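Local coordinates for protein CG14216 (Drosophila melanogaster, PDB 3P9Y) that dephosphorylates phosphoserine in the C-terminal domain of RNA polymerase II and probably acts in RNA processing and termination, at residues R38-G43 against Q103-Q108. The protein carries 2 engineered substitutions. Residues are numbered along the deposited sequence; the frame is centred on the assembly and turned at random.
Sequences RSYGTG and QDTKEQ
Thr105 sets its CG2 over one face of the Tyr40 ring, offset toward the rim, while its OG1 donates a hydrogen bond to Tyr40 OH at 3.2 Å. With OG1 anti to its own backbone N (chi1 -168°), the same oxygen also accepts from Glu107 N at 3.3 Å, closing an ST turn. An alanine at Thr105 would probably leave the Tyr40 hydroxyl without this donor and the Glu107 amide without its acceptor, loosening the turn. That turn leads into Glu107, whose CG, anti to its carbonyl carbon (chi1 -56°), touches Tyr40 OH at 3.6 Å, and the bend at chi2 turns CD toward Arg38. Its carboxylate stacks nearly parallel on the Arg38 guanidinium, OE1 over the centre and 3.8 Å from CZ; because OE1 sits above the guanidinium plane, the salt bridge is one of charges, and it is long. At the other end, Gln103 NE2 donates to a lone pair of Thr42 O at 3.0 Å, whereas Gln103 OE1 is buried without a partner. Beyond this shell, Arg38 and Tyr40 are held by backbone bonds to strand 11-16, and Thr42 packs on helix 117-128. The loop entering strand 111-114 thus lies against strand 36-41 at one edge of the central sheet, in the low-molecular-weight tyrosine phosphatase-like fold of Ssu72.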
ATOM      1  N   ARG A  38       7.734  -2.283   0.198  1.00 17.91           N
ATOM      2  CA  ARG A  38       7.435  -1.866   1.566  1.00 18.20           C
ATOM      3  C   ARG A  38       6.063  -1.212   1.557  1.00 17.33           C
ATOM      4  O   ARG A  38       5.601  -0.774   0.511  1.00 17.28           O
ATOM      5  CB  ARG A  38       8.487  -0.878   2.084  1.00 20.22           C
ATOM      6  CG  ARG A  38       9.879  -1.470   2.213  1.00 23.90           C
ATOM      7  CD  ARG A  38      10.841  -0.501   2.881  1.00 28.41           C
ATOM      8  NE  ARG A  38      12.115  -1.134   3.218  1.00 34.54           N
ATOM      9  CZ  ARG A  38      13.122  -1.303   2.366  1.00 37.56           C
ATOM     10  NH1 ARG A  38      13.015  -0.888   1.106  1.00 35.72           N
ATOM     11  NH2 ARG A  38      14.241  -1.888   2.773  1.00 40.77           N
ATOM     12  N   SER A  39       5.402  -1.155   2.707  1.00 17.14           N
ATOM     13  CA  SER A  39       4.049  -0.605   2.769  1.00 18.07           C
ATOM     14  C   SER A  39       3.890   0.388   3.909  1.00 18.08           C
ATOM     15  O   SER A  39       4.572   0.291   4.927  1.00 17.83           O
ATOM     16  CB  SER A  39       3.019  -1.726   2.923  1.00 16.85           C
ATOM     17  OG  SER A  39       3.275  -2.501   4.080  1.00 16.23           O
ATOM     18  N   TYR A  40       2.970   1.332   3.729  1.00 17.79           N
ATOM     19  CA  TYR A  40       2.720   2.373   4.718  1.00 18.51           C
ATOM     20  C   TYR A  40       1.266   2.844   4.673  1.00 18.73           C
ATOM     21  O   TYR A  40       0.537   2.551   3.727  1.00 17.75           O
ATOM     22  CB  TYR A  40       3.644   3.568   4.459  1.00 18.63           C
ATOM     23  CG  TYR A  40       5.101   3.199   4.372  1.00 18.36           C
ATOM     24  CD1 TYR A  40       5.889   3.137   5.512  1.00 19.94           C
ATOM     25  CD2 TYR A  40       5.689   2.904   3.152  1.00 18.40           C
ATOM     26  CE1 TYR A  40       7.224   2.791   5.439  1.00 20.59           C
ATOM     27  CE2 TYR A  40       7.021   2.559   3.067  1.00 20.24           C
ATOM     28  CZ  TYR A  40       7.785   2.504   4.214  1.00 22.14           C
ATOM     29  OH  TYR A  40       9.114   2.159   4.136  1.00 22.89           O
ATOM     30  N   GLY A  41       0.858   3.573   5.707  1.00 19.15           N
ATOM     31  CA  GLY A  41      -0.424   4.253   5.729  1.00 19.38           C
ATOM     32  C   GLY A  41      -0.150   5.739   5.870  1.00 20.09           C
ATOM     33  O   GLY A  41       0.957   6.120   6.222  1.00 20.89           O
ATOM     34  N   THR A  42      -1.143   6.579   5.598  1.00 21.16           N
ATOM     35  CA  THR A  42      -0.950   8.026   5.654  1.00 22.50           C
ATOM     36  C   THR A  42      -1.783   8.686   6.753  1.00 24.45           C
ATOM     37  O   THR A  42      -1.589   9.858   7.064  1.00 25.86           O
ATOM     38  CB  THR A  42      -1.298   8.693   4.309  1.00 21.18           C
ATOM     39  OG1 THR A  42      -2.607   8.286   3.893  1.00 20.57           O
ATOM     40  CG2 THR A  42      -0.288   8.312   3.242  1.00 20.07           C
ATOM     41  N   GLY A  43      -2.713   7.937   7.335  1.00 24.17           N
ATOM     42  CA  GLY A  43      -3.548   8.458   8.402  1.00 26.60           C
ATOM     43  C   GLY A  43      -2.745   8.881   9.621  1.00 28.70           C
ATOM     44  O   GLY A  43      -1.572   8.541   9.762  1.00 27.13           O
ATOM     45  N   GLN A 103       4.750   9.204   6.259  1.00 24.01           N
ATOM     46  CA  GLN A 103       5.308  10.530   6.501  1.00 24.94           C
ATOM     47  C   GLN A 103       6.496  10.472   7.461  1.00 27.26           C
ATOM     48  O   GLN A 103       7.232  11.448   7.602  1.00 27.09           O
ATOM     49  CB  GLN A 103       4.233  11.469   7.059  1.00 25.27           C
ATOM     50  CG  GLN A 103       3.103  11.809   6.084  1.00 24.22           C
ATOM     51  CD  GLN A 103       1.888  10.901   6.232  1.00 25.51           C
ATOM     52  OE1 GLN A 103       2.017   9.705   6.494  1.00 24.24           O
ATOM     53  NE2 GLN A 103       0.700  11.469   6.057  1.00 23.81           N
ATOM     54  N   ASP A 104       6.688   9.327   8.112  1.00 26.51           N
ATOM     55  CA  ASP A 104       7.768   9.173   9.085  1.00 27.28           C
ATOM     56  C   ASP A 104       8.896   8.267   8.600  1.00 29.19           C
ATOM     57  O   ASP A 104       9.872   8.053   9.318  1.00 31.06           O
ATOM     58  CB  ASP A 104       7.215   8.632  10.407  1.00 28.62           C
ATOM     59  CG  ASP A 104       6.246   9.592  11.068  1.00 29.47           C
ATOM     60  OD1 ASP A 104       6.571  10.795  11.154  1.00 33.43           O
ATOM     61  OD2 ASP A 104       5.156   9.153  11.496  1.00 30.19           O
ATOM     62  N   THR A 105       8.780   7.735   7.388  1.00 27.05           N
ATOM     63  CA  THR A 105       9.807   6.833   6.878  1.00 27.59           C
ATOM     64  C   THR A 105      10.951   7.593   6.218  1.00 30.45           C
ATOM     65  O   THR A 105      10.754   8.664   5.651  1.00 30.93           O
ATOM     66  CB  THR A 105       9.239   5.818   5.863  1.00 26.95           C
ATOM     67  OG1 THR A 105      10.208   4.792   5.619  1.00 28.08           O
ATOM     68  CG2 THR A 105       8.886   6.497   4.549  1.00 24.93           C
ATOM     69  N   LYS A 106      12.145   7.016   6.292  1.00 31.42           N
ATOM     70  CA  LYS A 106      13.328   7.581   5.657  1.00 33.14           C
ATOM     71  C   LYS A 106      13.728   6.769   4.425  1.00 31.50           C
ATOM     72  O   LYS A 106      14.677   7.115   3.724  1.00 31.32           O
ATOM     73  CB  LYS A 106      14.487   7.621   6.658  1.00 37.21           C
ATOM     74  CG  LYS A 106      14.213   8.493   7.880  1.00 39.53           C
ATOM     75  CD  LYS A 106      14.125   9.968   7.498  1.00 43.71           C
ATOM     76  CE  LYS A 106      12.890  10.634   8.093  1.00 47.10           C
ATOM     77  NZ  LYS A 106      12.906  10.656   9.587  1.00 48.31           N
ATOM     78  N   GLU A 107      13.002   5.687   4.162  1.00 29.88           N
ATOM     79  CA  GLU A 107      13.261   4.874   2.979  1.00 29.57           C
ATOM     80  C   GLU A 107      12.924   5.665   1.720  1.00 27.72           C
ATOM     81  O   GLU A 107      12.046   6.528   1.735  1.00 26.10           O
ATOM     82  CB  GLU A 107      12.425   3.590   3.015  1.00 28.98           C
ATOM     83  CG  GLU A 107      12.626   2.742   4.262  1.00 31.71           C
ATOM     84  CD  GLU A 107      14.013   2.128   4.341  1.00 34.59           C
ATOM     85  OE1 GLU A 107      14.697   2.044   3.298  1.00 34.80           O
ATOM     86  OE2 GLU A 107      14.418   1.723   5.450  1.00 38.05           O
ATOM     87  N   GLN A 108      13.619   5.359   0.630  1.00 26.54           N
ATOM     88  CA  GLN A 108      13.339   5.978  -0.660  1.00 26.32           C
ATOM     89  C   GLN A 108      12.915   4.924  -1.678  1.00 24.78           C
ATOM     90  O   GLN A 108      13.265   3.752  -1.554  1.00 24.49           O
ATOM     91  CB  GLN A 108      14.568   6.728  -1.162  1.00 28.06           C
ATOM     92  CG  GLN A 108      15.024   7.825  -0.221  1.00 27.36           C
ATOM     93  CD  GLN A 108      16.083   8.702  -0.840  1.00 29.63           C
ATOM     94  OE1 GLN A 108      16.693   8.340  -1.844  1.00 31.03           O
ATOM     95  NE2 GLN A 108      16.308   9.869  -0.246  1.00 30.47           N
TER